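Local coordinates for protein topoisomerase IV subunit A (Escherichia coli, PDB 1ZVT) that probably binds DNA through its C-terminal beta-pinwheel domain and contributes to substrate selection by topoisomerase IV, which changes DNA topology, at residues S144-M156 with R185-P197. Numbering follows the deposited sequence.
Sequences SDMLLAITQAGRM and RGEDGLAQLYVLP
Asp145 opens the pairing by laying its CB against CG1 of Val195, 3.4 Å away, the two side chains crossing at about a right angle. From there strand 146-151 runs antiparallel to strand 190-196, and the ladder illustrates how an antiparallel pair sorts its side chains onto two faces. Met146 with Leu196, Leu148 with Tyr194 and Ile150 with Gln192 exchange pairs of backbone hydrogen bonds. On one face, CD2 of Leu147 meets CD1 of Leu193 at 3.7 Å. On the other, Leu148 lies alongside Tyr194; with CG anti to the backbone N (chi1 176°), its CD2 reaches both the ring edge at CD1 and CD1 of Leu196. Back on the Leu147 face, the Ala149 methyl abuts CD1 of Leu190. Ile150, on the Leu148 face, touches the Tyr194 ring edge, CD1 to CE1, at 3.9 Å. Its carbonyl accepts hydrogen bonds from the N-H groups of both Gln192 and Ala191, the signature of a classic beta bulge. Past it, Gln152 N hydrogen-bonds to Gly189 O at 2.8 Å, within the type I turn Thr151-Gly154. Ala153 N gives a bent hydrogen bond (138°) to OD1 of Asp188 from above the carboxylate plane, while one water joins Asp188 OD2 to Thr151 OG1 and Arg155 NH1. An alanine in place of Asp188 removes the carboxylate and would probably leave the Ala153 N-H without this mate and the water less firmly held. In this four-stranded pinwheel blade, strand 146-151 lies between 190-196 and 155-160; Leu147, Leu193 and Val195 pack on Leu99 of strand 97-101, whereas Leu148, Tyr194 and Leu196 gather round Leu202 of strand 201-206.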
loop_
_atom_site.group_PDB
_atom_site.type_symbol
_atom_site.label_atom_id
_atom_site.label_comp_id
_atom_site.label_asym_id
_atom_site.label_seq_id
_atom_site.Cartn_x
_atom_site.Cartn_y
_atom_site.Cartn_z
ATOM N N SER A 144 -12.910 -9.849 9.146
ATOM C CA SER A 144 -12.969 -11.268 8.770
ATOM C C SER A 144 -12.435 -11.541 7.352
ATOM O O SER A 144 -12.452 -12.673 6.867
ATOM C CB SER A 144 -14.387 -11.827 8.954
ATOM O OG SER A 144 -15.253 -11.384 7.921
ATOM N N ASP A 145 -11.933 -10.495 6.700
ATOM C CA ASP A 145 -11.378 -10.639 5.354
ATOM C C ASP A 145 -10.147 -11.561 5.361
ATOM O O ASP A 145 -9.552 -11.808 6.419
ATOM C CB ASP A 145 -11.031 -9.259 4.782
ATOM C CG ASP A 145 -12.276 -8.470 4.286
ATOM O OD1 ASP A 145 -13.406 -9.017 4.249
ATOM O OD2 ASP A 145 -12.107 -7.273 3.933
ATOM N N MET A 146 -9.798 -12.080 4.179
ATOM C CA MET A 146 -8.647 -12.975 4.019
ATOM C C MET A 146 -7.465 -12.189 3.468
ATOM O O MET A 146 -7.626 -11.340 2.603
ATOM C CB MET A 146 -8.949 -14.097 3.025
ATOM C CG MET A 146 -10.120 -14.978 3.409
ATOM S SD MET A 146 -9.786 -15.806 4.968
ATOM C CE MET A 146 -8.467 -16.878 4.559
ATOM N N LEU A 147 -6.285 -12.470 3.986
ATOM C CA LEU A 147 -5.033 -11.949 3.431
ATOM C C LEU A 147 -4.563 -12.953 2.385
ATOM O O LEU A 147 -4.602 -14.157 2.622
ATOM C CB LEU A 147 -3.988 -11.822 4.559
ATOM C CG LEU A 147 -2.578 -11.317 4.219
ATOM C CD1 LEU A 147 -1.946 -10.679 5.448
ATOM C CD2 LEU A 147 -1.693 -12.442 3.663
ATOM N N LEU A 148 -4.148 -12.458 1.224
ATOM C CA LEU A 148 -3.659 -13.328 0.165
ATOM C C LEU A 148 -2.312 -12.790 -0.267
ATOM O O LEU A 148 -2.179 -11.599 -0.604
ATOM C CB LEU A 148 -4.636 -13.375 -1.021
ATOM C CG LEU A 148 -4.157 -14.201 -2.212
ATOM C CD1 LEU A 148 -3.999 -15.689 -1.885
ATOM C CD2 LEU A 148 -5.081 -14.031 -3.404
ATOM N N ALA A 149 -1.297 -13.643 -0.159
ATOM C CA ALA A 149 0.059 -13.252 -0.519
ATOM C C ALA A 149 0.510 -14.089 -1.685
ATOM O O ALA A 149 0.248 -15.294 -1.732
ATOM C CB ALA A 149 1.026 -13.522 0.681
ATOM N N ILE A 150 1.200 -13.455 -2.635
ATOM C CA ILE A 150 1.762 -14.158 -3.791
ATOM C C ILE A 150 3.225 -13.750 -3.895
ATOM O O ILE A 150 3.527 -12.560 -3.905
ATOM C CB ILE A 150 1.056 -13.755 -5.128
ATOM C CG1 ILE A 150 -0.470 -13.973 -4.991
ATOM C CG2 ILE A 150 1.665 -14.554 -6.308
ATOM C CD1 ILE A 150 -1.233 -13.485 -6.251
ATOM N N THR A 151 4.129 -14.724 -3.947
ATOM C CA THR A 151 5.560 -14.405 -4.034
ATOM C C THR A 151 6.080 -14.275 -5.471
ATOM O O THR A 151 5.434 -14.741 -6.427
ATOM C CB THR A 151 6.437 -15.466 -3.322
ATOM O OG1 THR A 151 6.436 -16.688 -4.068
ATOM C CG2 THR A 151 5.909 -15.748 -1.918
ATOM N N GLN A 152 7.282 -13.709 -5.594
ATOM C CA GLN A 152 7.950 -13.537 -6.881
ATOM C C GLN A 152 8.191 -14.906 -7.531
ATOM O O GLN A 152 8.165 -15.038 -8.758
ATOM C CB GLN A 152 9.263 -12.806 -6.618
ATOM C CG GLN A 152 10.149 -12.502 -7.777
ATOM C CD GLN A 152 11.458 -11.878 -7.321
ATOM O OE1 GLN A 152 12.534 -12.223 -7.831
ATOM N NE2 GLN A 152 11.381 -10.976 -6.330
ATOM N N ALA A 153 8.424 -15.922 -6.701
ATOM C CA ALA A 153 8.668 -17.285 -7.198
ATOM C C ALA A 153 7.383 -17.962 -7.660
ATOM O O ALA A 153 7.419 -18.955 -8.396
ATOM C CB ALA A 153 9.396 -18.139 -6.134
ATOM N N GLY A 154 6.245 -17.421 -7.241
ATOM C CA GLY A 154 4.934 -17.922 -7.637
ATOM C C GLY A 154 4.227 -18.755 -6.590
ATOM O O GLY A 154 3.388 -19.587 -6.928
ATOM N N ARG A 155 4.566 -18.557 -5.315
ATOM C CA ARG A 155 3.851 -19.267 -4.255
ATOM C C ARG A 155 2.717 -18.415 -3.722
ATOM O O ARG A 155 2.843 -17.200 -3.639
ATOM C CB ARG A 155 4.780 -19.671 -3.107
ATOM C CG ARG A 155 5.818 -20.708 -3.541
ATOM C CD ARG A 155 6.668 -21.213 -2.405
ATOM N NE ARG A 155 7.419 -22.345 -2.941
ATOM C CZ ARG A 155 8.547 -22.223 -3.629
ATOM N NH1 ARG A 155 9.095 -21.026 -3.827
ATOM N NH2 ARG A 155 9.124 -23.304 -4.136
ATOM N N MET A 156 1.613 -19.068 -3.362
ATOM C CA MET A 156 0.419 -18.384 -2.851
ATOM C C MET A 156 0.052 -18.905 -1.463
ATOM O O MET A 156 0.102 -20.113 -1.190
ATOM C CB MET A 156 -0.778 -18.573 -3.799
ATOM C CG MET A 156 -0.560 -18.002 -5.178
ATOM S SD MET A 156 -2.042 -18.190 -6.200
ATOM C CE MET A 156 -3.304 -17.621 -5.133
ATOM N N ARG A 185 18.888 -10.727 -1.765
ATOM C CA ARG A 185 19.501 -10.841 -3.097
ATOM C C ARG A 185 18.520 -10.484 -4.229
ATOM O O ARG A 185 18.906 -10.414 -5.403
ATOM C CB ARG A 185 20.066 -12.258 -3.320
ATOM C CG ARG A 185 21.368 -12.570 -2.587
ATOM C CD ARG A 185 21.864 -13.995 -2.924
ATOM N NE ARG A 185 21.684 -14.893 -1.787
ATOM C CZ ARG A 185 21.006 -16.033 -1.793
ATOM N NH1 ARG A 185 20.429 -16.464 -2.897
ATOM N NH2 ARG A 185 20.928 -16.769 -0.679
ATOM N N GLY A 186 17.255 -10.274 -3.887
ATOM C CA GLY A 186 16.235 -9.996 -4.895
ATOM C C GLY A 186 15.809 -11.227 -5.669
ATOM O O GLY A 186 15.185 -11.107 -6.740
ATOM N N GLU A 187 16.113 -12.412 -5.131
ATOM C CA GLU A 187 15.817 -13.676 -5.811
ATOM C C GLU A 187 14.422 -14.230 -5.513
ATOM O O GLU A 187 13.924 -15.130 -6.213
ATOM C CB GLU A 187 16.884 -14.717 -5.478
ATOM C CG GLU A 187 18.257 -14.336 -5.988
ATOM C CD GLU A 187 19.364 -15.183 -5.387
ATOM O OE1 GLU A 187 19.109 -15.951 -4.430
ATOM O OE2 GLU A 187 20.508 -15.060 -5.857
ATOM N N ASP A 188 13.789 -13.672 -4.481
ATOM C CA ASP A 188 12.405 -13.945 -4.188
ATOM C C ASP A 188 11.900 -12.792 -3.346
ATOM O O ASP A 188 12.675 -11.941 -2.925
ATOM C CB ASP A 188 12.240 -15.264 -3.444
ATOM C CG ASP A 188 10.826 -15.839 -3.540
ATOM O OD1 ASP A 188 9.907 -15.207 -4.144
ATOM O OD2 ASP A 188 10.650 -16.970 -3.049
ATOM N N GLY A 189 10.600 -12.765 -3.087
ATOM C CA GLY A 189 10.043 -11.625 -2.359
ATOM C C GLY A 189 8.536 -11.678 -2.475
ATOM O O GLY A 189 7.993 -12.500 -3.227
ATOM N N LEU A 190 7.866 -10.833 -1.693
ATOM C CA LEU A 190 6.416 -10.774 -1.738
ATOM C C LEU A 190 6.050 -9.837 -2.908
ATOM O O LEU A 190 6.387 -8.639 -2.876
ATOM C CB LEU A 190 5.898 -10.306 -0.364
ATOM C CG LEU A 190 4.420 -10.053 -0.133
ATOM C CD1 LEU A 190 3.614 -11.323 -0.436
ATOM C CD2 LEU A 190 4.206 -9.555 1.300
ATOM N N ALA A 191 5.424 -10.406 -3.955
ATOM C CA ALA A 191 5.060 -9.705 -5.202
ATOM C C ALA A 191 3.727 -9.001 -5.139
ATOM O O ALA A 191 3.594 -7.894 -5.685
ATOM C CB ALA A 191 5.015 -10.690 -6.361
ATOM N N GLN A 192 2.736 -9.657 -4.543
ATOM C CA GLN A 192 1.400 -9.074 -4.431
ATOM C C GLN A 192 0.859 -9.393 -3.055
ATOM O O GLN A 192 1.129 -10.476 -2.528
ATOM C CB GLN A 192 0.440 -9.711 -5.433
ATOM C CG GLN A 192 0.893 -9.651 -6.904
ATOM C CD GLN A 192 0.489 -8.401 -7.635
ATOM O OE1 GLN A 192 1.049 -8.100 -8.689
ATOM N NE2 GLN A 192 -0.505 -7.694 -7.127
ATOM N N LEU A 193 0.084 -8.479 -2.490
ATOM C CA LEU A 193 -0.518 -8.717 -1.186
ATOM C C LEU A 193 -1.876 -8.064 -1.142
ATOM O O LEU A 193 -1.980 -6.819 -1.288
ATOM C CB LEU A 193 0.364 -8.081 -0.089
ATOM C CG LEU A 193 -0.038 -8.247 1.387
ATOM C CD1 LEU A 193 -0.069 -9.735 1.784
ATOM C CD2 LEU A 193 0.932 -7.505 2.306
ATOM N N TYR A 194 -2.900 -8.870 -0.905
ATOM C CA TYR A 194 -4.293 -8.364 -0.916
ATOM C C TYR A 194 -5.025 -8.688 0.366
ATOM O O TYR A 194 -4.647 -9.612 1.077
ATOM C CB TYR A 194 -5.068 -9.049 -2.043
ATOM C CG TYR A 194 -4.380 -9.130 -3.372
ATOM C CD1 TYR A 194 -3.984 -10.366 -3.884
ATOM C CD2 TYR A 194 -4.155 -7.990 -4.135
ATOM C CE1 TYR A 194 -3.381 -10.458 -5.133
ATOM C CE2 TYR A 194 -3.533 -8.074 -5.386
ATOM C CZ TYR A 194 -3.157 -9.315 -5.859
ATOM O OH TYR A 194 -2.549 -9.454 -7.080
ATOM N N VAL A 195 -6.120 -7.964 0.622
ATOM C CA VAL A 195 -7.048 -8.347 1.667
ATOM C C VAL A 195 -8.387 -8.419 0.960
ATOM O O VAL A 195 -8.817 -7.437 0.311
ATOM C CB VAL A 195 -7.042 -7.384 2.873
ATOM C CG1 VAL A 195 -8.126 -7.779 3.849
ATOM C CG2 VAL A 195 -5.658 -7.399 3.570
ATOM N N LEU A 196 -8.972 -9.611 0.987
ATOM C CA LEU A 196 -10.135 -9.925 0.171
ATOM C C LEU A 196 -11.233 -10.462 1.065
ATOM O O LEU A 196 -10.971 -11.193 2.015
ATOM C CB LEU A 196 -9.842 -11.056 -0.826
ATOM C CG LEU A 196 -8.536 -11.334 -1.555
ATOM C CD1 LEU A 196 -8.418 -12.829 -1.849
ATOM C CD2 LEU A 196 -8.522 -10.546 -2.832
ATOM N N PRO A 197 -12.473 -10.170 0.715
ATOM C CA PRO A 197 -13.575 -10.956 1.286
ATOM C C PRO A 197 -13.367 -12.431 0.969
ATOM O O PRO A 197 -13.056 -12.775 -0.180
ATOM C CB PRO A 197 -14.809 -10.451 0.546
ATOM C CG PRO A 197 -14.411 -9.199 -0.103
ATOM C CD PRO A 197 -12.919 -9.128 -0.216
HETATM O O HOH W 1 8.193 -18.194 -2.824
#